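Local structure of Apc35852 (Geobacillus stearothermophilus, 1U9C) at residues Ala92-Gly97 with Glu214-Ala219; Tyr35-Glu40 with Ser208-Ala213; Met10-His15 with Glu29-Pro34; Asp85-Phe90 with Leu111-Gln116. The protein is of unknown function but belongs to the DJ-1/PfpI family, whose members include chaperones, glyoxalases and cysteine peptidases. All coordinates share one frame; numbering follows the deposited sequence.

Contacts 1 and 3 pack helices on the central sheet of an alpha/beta sandwich, contact 2 joins two helices side by side over it, and contact 4 seats a loop on a helix. Helix 28-40 lies on strand 7-12 in contact 3, helix 209-221 on neighbouring strand 92-95 in contact 1, and contact 2 joins both helices. Contacts 1 and 3 are wholly buried and apolar, contact 3 adding a sulfur-aromatic pair. Contact 2 is apolar toward the sheet, but at its solvent-facing margin a water joins an exposed arginine to a carboxylate. Contact 4, about 21 Å from contact 2 centre to centre, is largely buried and apolar but farthest from the chain centre, touching contact 1 through Ile93 on Val114.

Contact 1: residues Ala92-Gly97 with Glu214-Ala219; sequences AIFLPG and EKVVAA
In the alpha/beta sandwich of the DJ-1/PfpI family, helix 209-221 covers strand 92-95 of the central sheet, and Val216 supplies the contact from the helix side. Its two methyls divide the work. CG1 lies 4.0 Å from CB of Ala92, while CG2 comes within 4.2 Å of Phe94 CD1. Val216 CG1 stands anti to the backbone N (chi1 173°), which directs the two branches to different residues of the strand. CG2 approaches the Phe94 ring at its edge, near the ring plane, and the two side chains run at a slant to one another.

Ala92 and Phe94 can share this partner because alternate residues of a strand point to the same side; Ile93, between them, points away and packs on Val114 and Leu115 of helix 109-120. The interface is modest, with 108 Å² of buried surface and just these two side-chain approaches; the closest CA pair is Ala92 with Val216, 7.6 Å from CA to CA. Phe38 of helix 28-40 and Ala126 of strand 124-127 also touch Val216, so the valine is enclosed by more than this strand. One strand with helices packed against both of its sides is typical of the three-layer alpha/beta/alpha sandwich.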
loop_
_atom_site.group_PDB
_atom_site.type_symbol
_atom_site.label_atom_id
_atom_site.label_comp_id
_atom_site.label_asym_id
_atom_site.label_seq_id
_atom_site.Cartn_x
_atom_site.Cartn_y
_atom_site.Cartn_z
ATOM N N ALA A 92 6.357 -11.189 1.202
ATOM C CA ALA A 92 5.207 -10.281 1.191
ATOM C C ALA A 92 5.609 -8.926 0.598
ATOM O O ALA A 92 6.776 -8.499 0.803
ATOM C CB ALA A 92 4.582 -10.059 2.573
ATOM N N ILE A 93 4.652 -8.243 -0.013
ATOM C CA ILE A 93 4.832 -6.813 -0.398
ATOM C C ILE A 93 3.711 -6.089 0.309
ATOM O O ILE A 93 2.563 -6.547 0.417
ATOM C CB ILE A 93 4.784 -6.659 -1.946
ATOM C CG1 ILE A 93 5.071 -5.202 -2.312
ATOM C CG2 ILE A 93 3.482 -7.103 -2.557
ATOM C CD1 ILE A 93 5.210 -5.034 -3.850
ATOM N N PHE A 94 4.066 -4.871 0.788
ATOM C CA PHE A 94 3.149 -3.998 1.503
ATOM C C PHE A 94 3.168 -2.598 0.897
ATOM O O PHE A 94 4.232 -2.006 0.820
ATOM C CB PHE A 94 3.578 -3.959 2.981
ATOM C CG PHE A 94 2.527 -3.399 3.899
ATOM C CD1 PHE A 94 1.705 -4.231 4.639
ATOM C CD2 PHE A 94 2.286 -2.020 3.985
ATOM C CE1 PHE A 94 0.719 -3.711 5.449
ATOM C CE2 PHE A 94 1.288 -1.530 4.796
ATOM C CZ PHE A 94 0.518 -2.406 5.519
ATOM N N LEU A 95 2.001 -2.109 0.523
ATOM C CA LEU A 95 1.829 -0.781 -0.102
ATOM C C LEU A 95 1.079 0.163 0.784
ATOM O O LEU A 95 -0.146 0.134 0.836
ATOM C CB LEU A 95 1.054 -0.938 -1.436
ATOM C CG LEU A 95 1.662 -1.869 -2.471
ATOM C CD1 LEU A 95 0.803 -1.875 -3.739
ATOM C CD2 LEU A 95 3.025 -1.645 -2.745
ATOM N N PRO A 96 1.787 1.011 1.536
ATOM C CA PRO A 96 1.122 2.091 2.220
ATOM C C PRO A 96 0.507 3.054 1.210
ATOM O O PRO A 96 0.812 3.079 0.034
ATOM C CB PRO A 96 2.284 2.773 2.950
ATOM C CG PRO A 96 3.327 1.714 3.097
ATOM C CD PRO A 96 3.227 1.027 1.765
ATOM N N GLY A 97 -0.340 3.933 1.755
ATOM C CA GLY A 97 -1.066 4.951 0.970
ATOM C C GLY A 97 -0.569 6.370 1.050
ATOM O O GLY A 97 0.635 6.640 1.096
ATOM N N GLU A 214 -1.134 -6.832 10.827
ATOM C CA GLU A 214 -1.282 -8.043 11.615
ATOM C C GLU A 214 -1.827 -9.198 10.791
ATOM O O GLU A 214 -1.520 -10.389 11.039
ATOM C CB GLU A 214 -2.139 -7.771 12.864
ATOM C CG GLU A 214 -1.498 -6.795 13.842
ATOM C CD GLU A 214 -0.216 -7.299 14.499
ATOM O OE1 GLU A 214 0.101 -8.506 14.370
ATOM O OE2 GLU A 214 0.479 -6.496 15.181
ATOM N N LYS A 215 -2.634 -8.911 9.787
ATOM C CA LYS A 215 -3.030 -9.945 8.845
ATOM C C LYS A 215 -1.857 -10.507 8.044
ATOM O O LYS A 215 -1.805 -11.696 7.764
ATOM C CB LYS A 215 -4.160 -9.483 7.890
ATOM C CG LYS A 215 -5.563 -9.410 8.545
ATOM C CD LYS A 215 -6.627 -8.741 7.647
ATOM C CE LYS A 215 -8.035 -8.858 8.228
ATOM N NZ LYS A 215 -8.233 -8.029 9.471
ATOM N N VAL A 216 -0.931 -9.615 7.656
ATOM C CA VAL A 216 0.299 -10.046 6.965
ATOM C C VAL A 216 1.078 -10.958 7.861
ATOM O O VAL A 216 1.523 -12.010 7.441
ATOM C CB VAL A 216 1.098 -8.842 6.464
ATOM C CG1 VAL A 216 2.422 -9.262 5.903
ATOM C CG2 VAL A 216 0.263 -8.073 5.431
ATOM N N VAL A 217 1.259 -10.567 9.108
ATOM C CA VAL A 217 1.999 -11.388 10.062
ATOM C C VAL A 217 1.364 -12.776 10.198
ATOM O O VAL A 217 2.042 -13.774 10.151
ATOM C CB VAL A 217 2.079 -10.693 11.490
ATOM C CG1 VAL A 217 2.597 -11.643 12.551
ATOM C CG2 VAL A 217 2.926 -9.439 11.422
ATOM N N ALA A 218 0.031 -12.814 10.310
ATOM C CA ALA A 218 -0.652 -14.102 10.442
ATOM C C ALA A 218 -0.429 -14.981 9.223
ATOM O O ALA A 218 -0.103 -16.160 9.354
ATOM C CB ALA A 218 -2.168 -13.914 10.609
ATOM N N ALA A 219 -0.574 -14.389 8.021
ATOM C CA ALA A 219 -0.311 -15.151 6.804
ATOM C C ALA A 219 1.139 -15.652 6.717
ATOM O O ALA A 219 1.383 -16.787 6.281
ATOM C CB ALA A 219 -0.652 -14.328 5.595
#

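Contact 2: residues Tyr35-Glu40 with Ser208-Ala213; sequences YLVFQE and SSRSTA
Helices 35-40 and 209-213 run in broadly the same direction, their axes inclined at -36° and 9.8 Å apart at closest approach, with Val37 and Ala213 the nearest pair of CA atoms. Ala213 turns its CB toward the other helix, where Val37 and Phe38 meet it. Val37 CG1 lies 4.1 Å from Ala213 CB. The Phe38 ring brings its far end to the same methyl, CZ standing 4.1 Å from Ala213 CB, and CE1 comes to 3.7 Å from the carbonyl O of Ala213. Phe38 CG is anti to the carbonyl carbon (chi1 -60°), and this rotation brings the far end of the ring to Ala213 although the CB does not face the partner.

Toward solvent, polar groups join the contact. Arg210 extends from its helix, bends at chi3 (-59°), and passes its NH1 3.9 Å from Val37 CG2, an oblique van der Waals approach. One water, in the plane of the guanidinium at its edge, accepts from Arg210 NH1 at 2.9 Å and donates to Glu40 OE1 at 2.5 Å. Glu40 OE1 and Arg210 NH1 are 5.0 Å apart, so the opposite charges meet through the water and not directly. Pro34 and Val217 extend the apolar seam along the two helices. Two helices side by side thus cover one face of the central sheet, as in the alpha/beta/alpha sandwich of the DJ-1/PfpI family.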
loop_
_atom_site.group_PDB
_atom_site.type_symbol
_atom_site.label_atom_id
_atom_site.label_comp_id
_atom_site.label_asym_id
_atom_site.label_seq_id
_atom_site.Cartn_x
_atom_site.Cartn_y
_atom_site.Cartn_z
ATOM N N TYR A 35 5.733 -0.943 9.465
ATOM C CA TYR A 35 7.196 -1.129 9.539
ATOM C C TYR A 35 7.567 -1.588 10.966
ATOM O O TYR A 35 8.312 -2.574 11.107
ATOM C CB TYR A 35 7.879 0.205 9.205
ATOM C CG TYR A 35 9.412 0.175 9.255
ATOM C CD1 TYR A 35 10.112 -0.261 8.192
ATOM C CD2 TYR A 35 10.100 0.601 10.361
ATOM C CE1 TYR A 35 11.494 -0.287 8.211
ATOM C CE2 TYR A 35 11.512 0.584 10.357
ATOM C CZ TYR A 35 12.148 0.156 9.266
ATOM O OH TYR A 35 13.552 0.138 9.268
ATOM N N LEU A 36 7.038 -0.930 11.970
ATOM C CA LEU A 36 7.376 -1.276 13.357
ATOM C C LEU A 36 6.864 -2.690 13.671
ATOM O O LEU A 36 7.573 -3.482 14.329
ATOM C CB LEU A 36 6.752 -0.249 14.335
ATOM C CG LEU A 36 6.889 -0.461 15.843
ATOM C CD1 LEU A 36 8.356 -0.400 16.197
ATOM C CD2 LEU A 36 6.091 0.519 16.682
ATOM N N VAL A 37 5.630 -3.054 13.289
ATOM C CA VAL A 37 5.111 -4.405 13.473
ATOM C C VAL A 37 6.050 -5.431 12.869
ATOM O O VAL A 37 6.419 -6.445 13.521
ATOM C CB VAL A 37 3.656 -4.550 12.877
ATOM C CG1 VAL A 37 3.211 -6.045 12.760
ATOM C CG2 VAL A 37 2.629 -3.752 13.687
ATOM N N PHE A 38 6.462 -5.209 11.614
ATOM C CA PHE A 38 7.339 -6.171 10.951
ATOM C C PHE A 38 8.730 -6.255 11.589
ATOM O O PHE A 38 9.278 -7.346 11.763
ATOM C CB PHE A 38 7.433 -5.844 9.450
ATOM C CG PHE A 38 6.114 -5.874 8.717
ATOM C CD1 PHE A 38 5.094 -6.742 9.047
ATOM C CD2 PHE A 38 5.903 -5.000 7.668
ATOM C CE1 PHE A 38 3.907 -6.746 8.372
ATOM C CE2 PHE A 38 4.708 -5.015 6.999
ATOM C CZ PHE A 38 3.718 -5.889 7.353
ATOM N N GLN A 39 9.290 -5.108 11.949
ATOM C CA GLN A 39 10.573 -5.116 12.670
ATOM C C GLN A 39 10.441 -5.873 13.995
ATOM O O GLN A 39 11.369 -6.667 14.315
ATOM C CB GLN A 39 11.039 -3.667 12.903
ATOM C CG GLN A 39 11.490 -2.986 11.668
ATOM C CD GLN A 39 12.725 -3.607 11.103
ATOM O OE1 GLN A 39 12.772 -4.036 9.954
ATOM N NE2 GLN A 39 13.715 -3.749 11.953
ATOM N N GLU A 40 9.339 -5.696 14.755
ATOM C CA GLU A 40 9.119 -6.401 16.077
ATOM C C GLU A 40 9.086 -7.889 15.886
ATOM O O GLU A 40 9.449 -8.655 16.793
ATOM C CB GLU A 40 7.773 -5.954 16.696
ATOM C CG GLU A 40 7.762 -4.571 17.347
ATOM C CD GLU A 40 6.361 -4.008 17.675
ATOM O OE1 GLU A 40 5.285 -4.447 17.172
ATOM O OE2 GLU A 40 6.291 -3.039 18.463
ATOM N N SER A 208 -6.696 1.673 9.780
ATOM C CA SER A 208 -6.580 0.238 9.474
ATOM C C SER A 208 -5.135 -0.254 9.341
ATOM O O SER A 208 -4.945 -1.431 8.982
ATOM C CB SER A 208 -7.290 -0.005 8.155
ATOM O OG SER A 208 -8.614 0.506 8.190
ATOM N N SER A 209 -4.144 0.609 9.556
ATOM C CA SER A 209 -2.735 0.260 9.289
ATOM C C SER A 209 -2.280 -0.917 10.116
ATOM O O SER A 209 -1.703 -1.882 9.598
ATOM C CB SER A 209 -1.835 1.451 9.543
ATOM O OG SER A 209 -2.157 2.547 8.687
ATOM N N ARG A 210 -2.550 -0.892 11.411
ATOM C CA ARG A 210 -2.137 -1.940 12.270
ATOM C C ARG A 210 -2.770 -3.301 11.963
ATOM O O ARG A 210 -2.083 -4.318 11.845
ATOM C CB ARG A 210 -2.338 -1.596 13.735
ATOM C CG ARG A 210 -1.723 -2.592 14.646
ATOM C CD ARG A 210 -1.755 -2.167 16.139
ATOM N NE ARG A 210 -1.043 -0.896 16.259
ATOM C CZ ARG A 210 0.266 -0.742 16.476
ATOM N NH1 ARG A 210 1.066 -1.795 16.706
ATOM N NH2 ARG A 210 0.759 0.489 16.534
ATOM N N SER A 211 -4.080 -3.314 11.734
ATOM C CA SER A 211 -4.790 -4.556 11.502
ATOM C C SER A 211 -4.377 -5.176 10.192
ATOM O O SER A 211 -4.267 -6.387 10.075
ATOM C CB SER A 211 -6.326 -4.415 11.559
ATOM O OG SER A 211 -6.864 -3.598 10.547
ATOM N N THR A 212 -4.077 -4.330 9.213
ATOM C CA THR A 212 -3.599 -4.818 7.921
ATOM C C THR A 212 -2.276 -5.504 8.130
ATOM O O THR A 212 -2.054 -6.629 7.630
ATOM C CB THR A 212 -3.482 -3.650 6.890
ATOM O OG1 THR A 212 -4.768 -3.022 6.753
ATOM C CG2 THR A 212 -3.177 -4.177 5.490
ATOM N N ALA A 213 -1.369 -4.851 8.821
ATOM C CA ALA A 213 -0.074 -5.452 9.114
ATOM C C ALA A 213 -0.197 -6.757 9.886
ATOM O O ALA A 213 0.533 -7.699 9.634
ATOM C CB ALA A 213 0.827 -4.483 9.853
HETATM O O HOH W 1 3.849 -2.357 17.095
#

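Contact 3: residues Met10-His15 with Glu29-Pro34; sequences MVVTNH and EEFAVP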
loop_
_atom_site.group_PDB
_atom_site.type_symbol
_atom_site.label_atom_id
_atom_site.label_comp_id
_atom_site.label_asym_id
_atom_site.label_seq_id
_atom_site.Cartn_x
_atom_site.Cartn_y
_atom_site.Cartn_z
ATOM N N MET A 10 8.468 -3.198 1.295
ATOM C CA MET A 10 7.512 -2.089 1.424
ATOM C C MET A 10 7.738 -1.071 0.339
ATOM O O MET A 10 8.924 -0.773 0.088
ATOM C CB MET A 10 7.647 -1.432 2.793
ATOM C CG MET A 10 7.366 -2.423 3.941
ATOM S SD MET A 10 7.309 -1.660 5.588
ATOM C CE MET A 10 5.711 -0.866 5.531
ATOM N N VAL A 11 6.686 -0.624 -0.338
ATOM C CA VAL A 11 6.865 0.318 -1.446
ATOM C C VAL A 11 5.966 1.505 -1.210
ATOM O O VAL A 11 4.765 1.379 -1.027
ATOM C CB VAL A 11 6.538 -0.336 -2.798
ATOM C CG1 VAL A 11 6.885 0.631 -3.926
ATOM C CG2 VAL A 11 7.281 -1.636 -3.015
ATOM N N VAL A 12 6.570 2.703 -1.219
ATOM C CA VAL A 12 5.856 3.943 -1.003
ATOM C C VAL A 12 6.010 4.918 -2.191
ATOM O O VAL A 12 6.891 4.840 -3.025
ATOM C CB VAL A 12 6.300 4.629 0.318
ATOM C CG1 VAL A 12 6.058 3.698 1.476
ATOM C CG2 VAL A 12 7.782 5.076 0.261
ATOM N N THR A 13 5.065 5.876 -2.201
ATOM C CA THR A 13 5.017 6.957 -3.213
ATOM C C THR A 13 6.124 7.971 -3.013
ATOM O O THR A 13 6.703 8.126 -1.935
ATOM C CB THR A 13 3.635 7.636 -3.113
ATOM O OG1 THR A 13 3.457 8.596 -4.181
ATOM C CG2 THR A 13 3.454 8.425 -1.839
ATOM N N ASN A 14 6.436 8.676 -4.099
ATOM C CA ASN A 14 7.255 9.859 -4.074
ATOM C C ASN A 14 6.518 11.085 -4.643
ATOM O O ASN A 14 7.154 12.118 -4.845
ATOM C CB ASN A 14 8.543 9.702 -4.874
ATOM C CG ASN A 14 9.350 8.508 -4.453
ATOM O OD1 ASN A 14 9.084 7.419 -4.902
ATOM N ND2 ASN A 14 10.360 8.703 -3.573
ATOM N N HIS A 15 5.210 10.985 -4.831
ATOM C CA HIS A 15 4.475 12.019 -5.523
ATOM C C HIS A 15 3.935 13.079 -4.627
ATOM O O HIS A 15 3.286 12.758 -3.621
ATOM C CB HIS A 15 3.321 11.416 -6.296
ATOM C CG HIS A 15 2.737 12.353 -7.279
ATOM N ND1 HIS A 15 3.244 12.481 -8.542
ATOM C CD2 HIS A 15 1.767 13.289 -7.157
ATOM C CE1 HIS A 15 2.602 13.461 -9.173
ATOM N NE2 HIS A 15 1.678 13.954 -8.360
ATOM N N GLU A 29 1.685 7.249 8.843
ATOM C CA GLU A 29 1.333 6.158 9.727
ATOM C C GLU A 29 1.232 4.851 8.970
ATOM O O GLU A 29 1.435 3.767 9.542
ATOM C CB GLU A 29 -0.025 6.465 10.449
ATOM C CG GLU A 29 -0.592 5.320 11.276
ATOM C CD GLU A 29 -1.902 5.603 11.948
ATOM O OE1 GLU A 29 -2.587 6.604 11.631
ATOM O OE2 GLU A 29 -2.239 4.732 12.792
ATOM N N GLU A 30 0.760 4.912 7.744
ATOM C CA GLU A 30 0.537 3.716 6.943
ATOM C C GLU A 30 1.802 2.962 6.593
ATOM O O GLU A 30 1.739 1.784 6.258
ATOM C CB GLU A 30 -0.268 4.055 5.708
ATOM C CG GLU A 30 -1.701 4.492 6.051
ATOM C CD GLU A 30 -2.468 5.038 4.925
ATOM O OE1 GLU A 30 -2.071 4.969 3.802
ATOM O OE2 GLU A 30 -3.565 5.610 5.276
ATOM N N PHE A 31 2.921 3.657 6.615
ATOM C CA PHE A 31 4.257 3.056 6.561
ATOM C C PHE A 31 4.768 2.722 7.964
ATOM O O PHE A 31 5.217 1.608 8.209
ATOM C CB PHE A 31 5.251 3.997 5.877
ATOM C CG PHE A 31 6.641 3.483 5.895
ATOM C CD1 PHE A 31 7.050 2.491 5.026
ATOM C CD2 PHE A 31 7.558 3.905 6.857
ATOM C CE1 PHE A 31 8.335 1.978 5.093
ATOM C CE2 PHE A 31 8.821 3.414 6.909
ATOM C CZ PHE A 31 9.211 2.451 6.042
ATOM N N ALA A 32 4.717 3.697 8.860
ATOM C CA ALA A 32 5.438 3.567 10.123
ATOM C C ALA A 32 4.860 2.462 11.012
ATOM O O ALA A 32 5.606 1.687 11.614
ATOM C CB ALA A 32 5.451 4.887 10.894
ATOM N N VAL A 33 3.538 2.356 11.136
ATOM C CA VAL A 33 2.976 1.359 12.028
ATOM C C VAL A 33 3.274 -0.062 11.488
ATOM O O VAL A 33 3.755 -0.920 12.226
ATOM C CB VAL A 33 1.506 1.645 12.254
ATOM C CG1 VAL A 33 0.748 0.404 12.706
ATOM C CG2 VAL A 33 1.344 2.824 13.232
ATOM N N PRO A 34 3.015 -0.356 10.219
ATOM C CA PRO A 34 3.420 -1.645 9.674
ATOM C C PRO A 34 4.916 -1.928 9.785
ATOM O O PRO A 34 5.298 -3.066 10.103
ATOM C CB PRO A 34 2.887 -1.597 8.229
ATOM C CG PRO A 34 1.702 -0.687 8.354
ATOM C CD PRO A 34 2.196 0.398 9.258
#
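Met10 and Val12 of strand 7-12 meet Phe31 and Pro34 of helix 28-40 where this helix covers the central sheet of the alpha/beta sandwich. Strand and helix run nearly antiparallel, their axes at -163° and 10.1 Å apart, as befits the beta-alpha-beta crossover formed by strand 7-12, helix 28-40 and the parallel strand 44-49.

The sulfur-aromatic contact comes first. Met10 SD is 4.7 Å from the Phe31 ring centroid and 47° off the ring normal, a Met-aromatic pair of oblique geometry, with CE1 the ring atom nearest the sulfur. Apolar contacts extend it. The Met10 chain bends at its last torsion (chi3 76°), which carries CE round to 3.6 Å from Phe31 CD1 and to 4.0 Å from Pro34 CB; one methyl thus touches both helix residues. An alanine in place of Met10 would remove the sulfur and methyl, and would probably open a gap beside Phe31 and Pro34 and leave that side of the ring without its partner.

Polar bonding lies outside the interface. Thr13 OG1 accepts from the His15 backbone N in an ST turn and also bonds to Asp104, fixing the chain as it leaves the sheet. On the helix, Glu30 OE1 takes a weak bond from Gly97 N, and the helix appears also to border Cys129, which is oxidised to the sulfinic acid. Tyr35 meets the Phe31 ring, and Val47 touches it from the next strand. From strand 7-12, Val12 crosses Phe31 at about a right angle, its CG1 3.9 Å from Phe31 CD1.

Contact 4: residues Asp85-Phe90 with Leu111-Gln116; sequences DDAHGF and LQYVLQ
Asp86 and Ala87 of the 3-10 segment 85-87 lie against Val114 and Tyr113 of helix 109-120, and the chains come close, CA of Ala87 lying 4.4 Å from CA of Val114. Asp86 contributes its backbone: the carbonyl O is 4.1 Å from Val114 CG1. Its carboxylate is engaged elsewhere, in a salt bridge to Lys46 and a bond to the Ser83 backbone N.

Ala87 makes the closest side-chain approach to the helix. Its CB, directed toward the helix, lies 3.9 Å from Tyr113 CE2 and 4.2 Å from Val114 CG2, while its backbone N is 4.0 Å from that same CG2. Tyr113 reaches Ala87 obliquely, and its ring has a cation-pi partner in Lys84. Val114 CG1 is anti to the backbone N (chi1 172°) and CG2 anti to the carbonyl carbon, an arrangement that spreads both methyls beneath the 3-10 turn. An alanine at Val114 would lack both branches and would probably leave the backbone of Asp86 and Ala87, and Ile93 of strand 92-95, without the methyls they rest on.

His88 follows, with a weak bond from NE2 to Gln117. The chain then turns at Gly89, whose positive phi (98°) would press a CB against the preceding carbonyl O, and Phe90 packs on Phe118 and Leu9. The loop leading into strand 92-95 is thus packed on helix 109-120, which follows this strand and covers the sheet face toward which Ile93 points, as in the alpha/beta/alpha sandwich of this family.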
loop_
_atom_site.group_PDB
_atom_site.type_symbol
_atom_site.label_atom_id
_atom_site.label_comp_id
_atom_site.label_asym_id
_atom_site.label_seq_id
_atom_site.Cartn_x
_atom_site.Cartn_y
_atom_site.Cartn_z
ATOM N N ASP A 85 14.117 -6.405 -10.048
ATOM C CA ASP A 85 14.809 -7.375 -9.183
ATOM C C ASP A 85 14.027 -7.646 -7.875
ATOM O O ASP A 85 14.111 -8.690 -7.263
ATOM C CB ASP A 85 16.240 -6.895 -8.849
ATOM C CG ASP A 85 17.161 -6.866 -10.037
ATOM O OD1 ASP A 85 16.844 -7.523 -11.044
ATOM O OD2 ASP A 85 18.228 -6.213 -10.034
ATOM N N ASP A 86 13.289 -6.640 -7.418
ATOM C CA ASP A 86 12.451 -6.777 -6.191
ATOM C C ASP A 86 11.231 -7.650 -6.357
ATOM O O ASP A 86 10.496 -7.888 -5.387
ATOM C CB ASP A 86 12.029 -5.411 -5.686
ATOM C CG ASP A 86 13.205 -4.558 -5.298
ATOM O OD1 ASP A 86 14.173 -5.016 -4.627
ATOM O OD2 ASP A 86 13.199 -3.328 -5.602
ATOM N N ALA A 87 11.035 -8.190 -7.594
ATOM C CA ALA A 87 9.939 -9.110 -7.843
ATOM C C ALA A 87 10.145 -10.449 -7.198
ATOM O O ALA A 87 9.174 -11.181 -7.036
ATOM C CB ALA A 87 9.741 -9.320 -9.323
ATOM N N HIS A 88 11.380 -10.758 -6.780
ATOM C CA HIS A 88 11.696 -12.030 -6.184
ATOM C C HIS A 88 12.532 -11.820 -4.935
ATOM O O HIS A 88 13.126 -10.740 -4.730
ATOM C CB HIS A 88 12.414 -12.905 -7.216
ATOM C CG HIS A 88 11.542 -13.235 -8.392
ATOM N ND1 HIS A 88 11.630 -12.583 -9.603
ATOM C CD2 HIS A 88 10.505 -14.098 -8.502
ATOM C CE1 HIS A 88 10.720 -13.078 -10.432
ATOM N NE2 HIS A 88 10.020 -13.995 -9.781
ATOM N N GLY A 89 12.476 -12.803 -4.037
ATOM C CA GLY A 89 13.230 -12.788 -2.785
ATOM C C GLY A 89 12.460 -12.318 -1.560
ATOM O O GLY A 89 13.031 -12.253 -0.479
ATOM N N PHE A 90 11.175 -11.999 -1.699
ATOM C CA PHE A 90 10.338 -11.509 -0.606
ATOM C C PHE A 90 9.113 -12.365 -0.423
ATOM O O PHE A 90 8.501 -12.764 -1.392
ATOM C CB PHE A 90 9.904 -10.085 -0.890
ATOM C CG PHE A 90 11.035 -9.136 -0.923
ATOM C CD1 PHE A 90 11.581 -8.642 0.235
ATOM C CD2 PHE A 90 11.595 -8.756 -2.149
ATOM C CE1 PHE A 90 12.689 -7.835 0.205
ATOM C CE2 PHE A 90 12.690 -7.914 -2.192
ATOM C CZ PHE A 90 13.228 -7.448 -1.010
ATOM N N LEU A 111 6.254 -1.426 -10.823
ATOM C CA LEU A 111 5.377 -1.926 -9.766
ATOM C C LEU A 111 4.384 -2.953 -10.320
ATOM O O LEU A 111 4.088 -3.928 -9.648
ATOM C CB LEU A 111 4.682 -0.744 -9.044
ATOM C CG LEU A 111 3.728 -1.126 -7.912
ATOM C CD1 LEU A 111 4.463 -1.821 -6.809
ATOM C CD2 LEU A 111 3.049 0.152 -7.366
ATOM N N GLN A 112 3.858 -2.724 -11.527
ATOM C CA GLN A 112 2.935 -3.704 -12.126
ATOM C C GLN A 112 3.630 -5.045 -12.303
ATOM O O GLN A 112 3.065 -6.088 -12.004
ATOM C CB GLN A 112 2.417 -3.214 -13.468
ATOM C CG GLN A 112 1.365 -2.090 -13.408
ATOM C CD GLN A 112 1.103 -1.520 -14.780
ATOM O OE1 GLN A 112 1.521 -2.086 -15.796
ATOM N NE2 GLN A 112 0.468 -0.367 -14.801
ATOM N N TYR A 113 4.863 -4.997 -12.762
ATOM C CA TYR A 113 5.637 -6.206 -12.962
ATOM C C TYR A 113 5.922 -6.937 -11.652
ATOM O O TYR A 113 5.753 -8.131 -11.526
ATOM C CB TYR A 113 6.961 -5.843 -13.623
ATOM C CG TYR A 113 7.793 -7.067 -13.865
ATOM C CD1 TYR A 113 7.652 -7.793 -15.039
ATOM C CD2 TYR A 113 8.724 -7.486 -12.952
ATOM C CE1 TYR A 113 8.415 -8.929 -15.270
ATOM C CE2 TYR A 113 9.467 -8.634 -13.159
ATOM C CZ TYR A 113 9.319 -9.337 -14.327
ATOM O OH TYR A 113 10.090 -10.473 -14.533
ATOM N N VAL A 114 6.327 -6.207 -10.619
ATOM C CA VAL A 114 6.516 -6.752 -9.299
ATOM C C VAL A 114 5.248 -7.365 -8.759
ATOM O O VAL A 114 5.302 -8.527 -8.303
ATOM C CB VAL A 114 7.101 -5.661 -8.371
ATOM C CG1 VAL A 114 7.115 -6.165 -6.971
ATOM C CG2 VAL A 114 8.516 -5.304 -8.795
ATOM N N LEU A 115 4.105 -6.699 -8.797
ATOM C CA LEU A 115 2.873 -7.226 -8.231
ATOM C C LEU A 115 2.472 -8.475 -9.027
ATOM O O LEU A 115 1.994 -9.434 -8.427
ATOM C CB LEU A 115 1.768 -6.189 -8.277
ATOM C CG LEU A 115 1.921 -5.081 -7.245
ATOM C CD1 LEU A 115 1.053 -3.931 -7.575
ATOM C CD2 LEU A 115 1.632 -5.591 -5.834
ATOM N N GLN A 116 2.659 -8.463 -10.334
ATOM C CA GLN A 116 2.354 -9.670 -11.126
ATOM C C GLN A 116 3.131 -10.867 -10.642
ATOM O O GLN A 116 2.566 -11.991 -10.485
ATOM C CB GLN A 116 2.670 -9.407 -12.588
ATOM C CG GLN A 116 2.514 -10.645 -13.527
ATOM C CD GLN A 116 2.563 -10.298 -14.971
ATOM O OE1 GLN A 116 3.477 -10.702 -15.704
ATOM N NE2 GLN A 116 1.556 -9.591 -15.424
#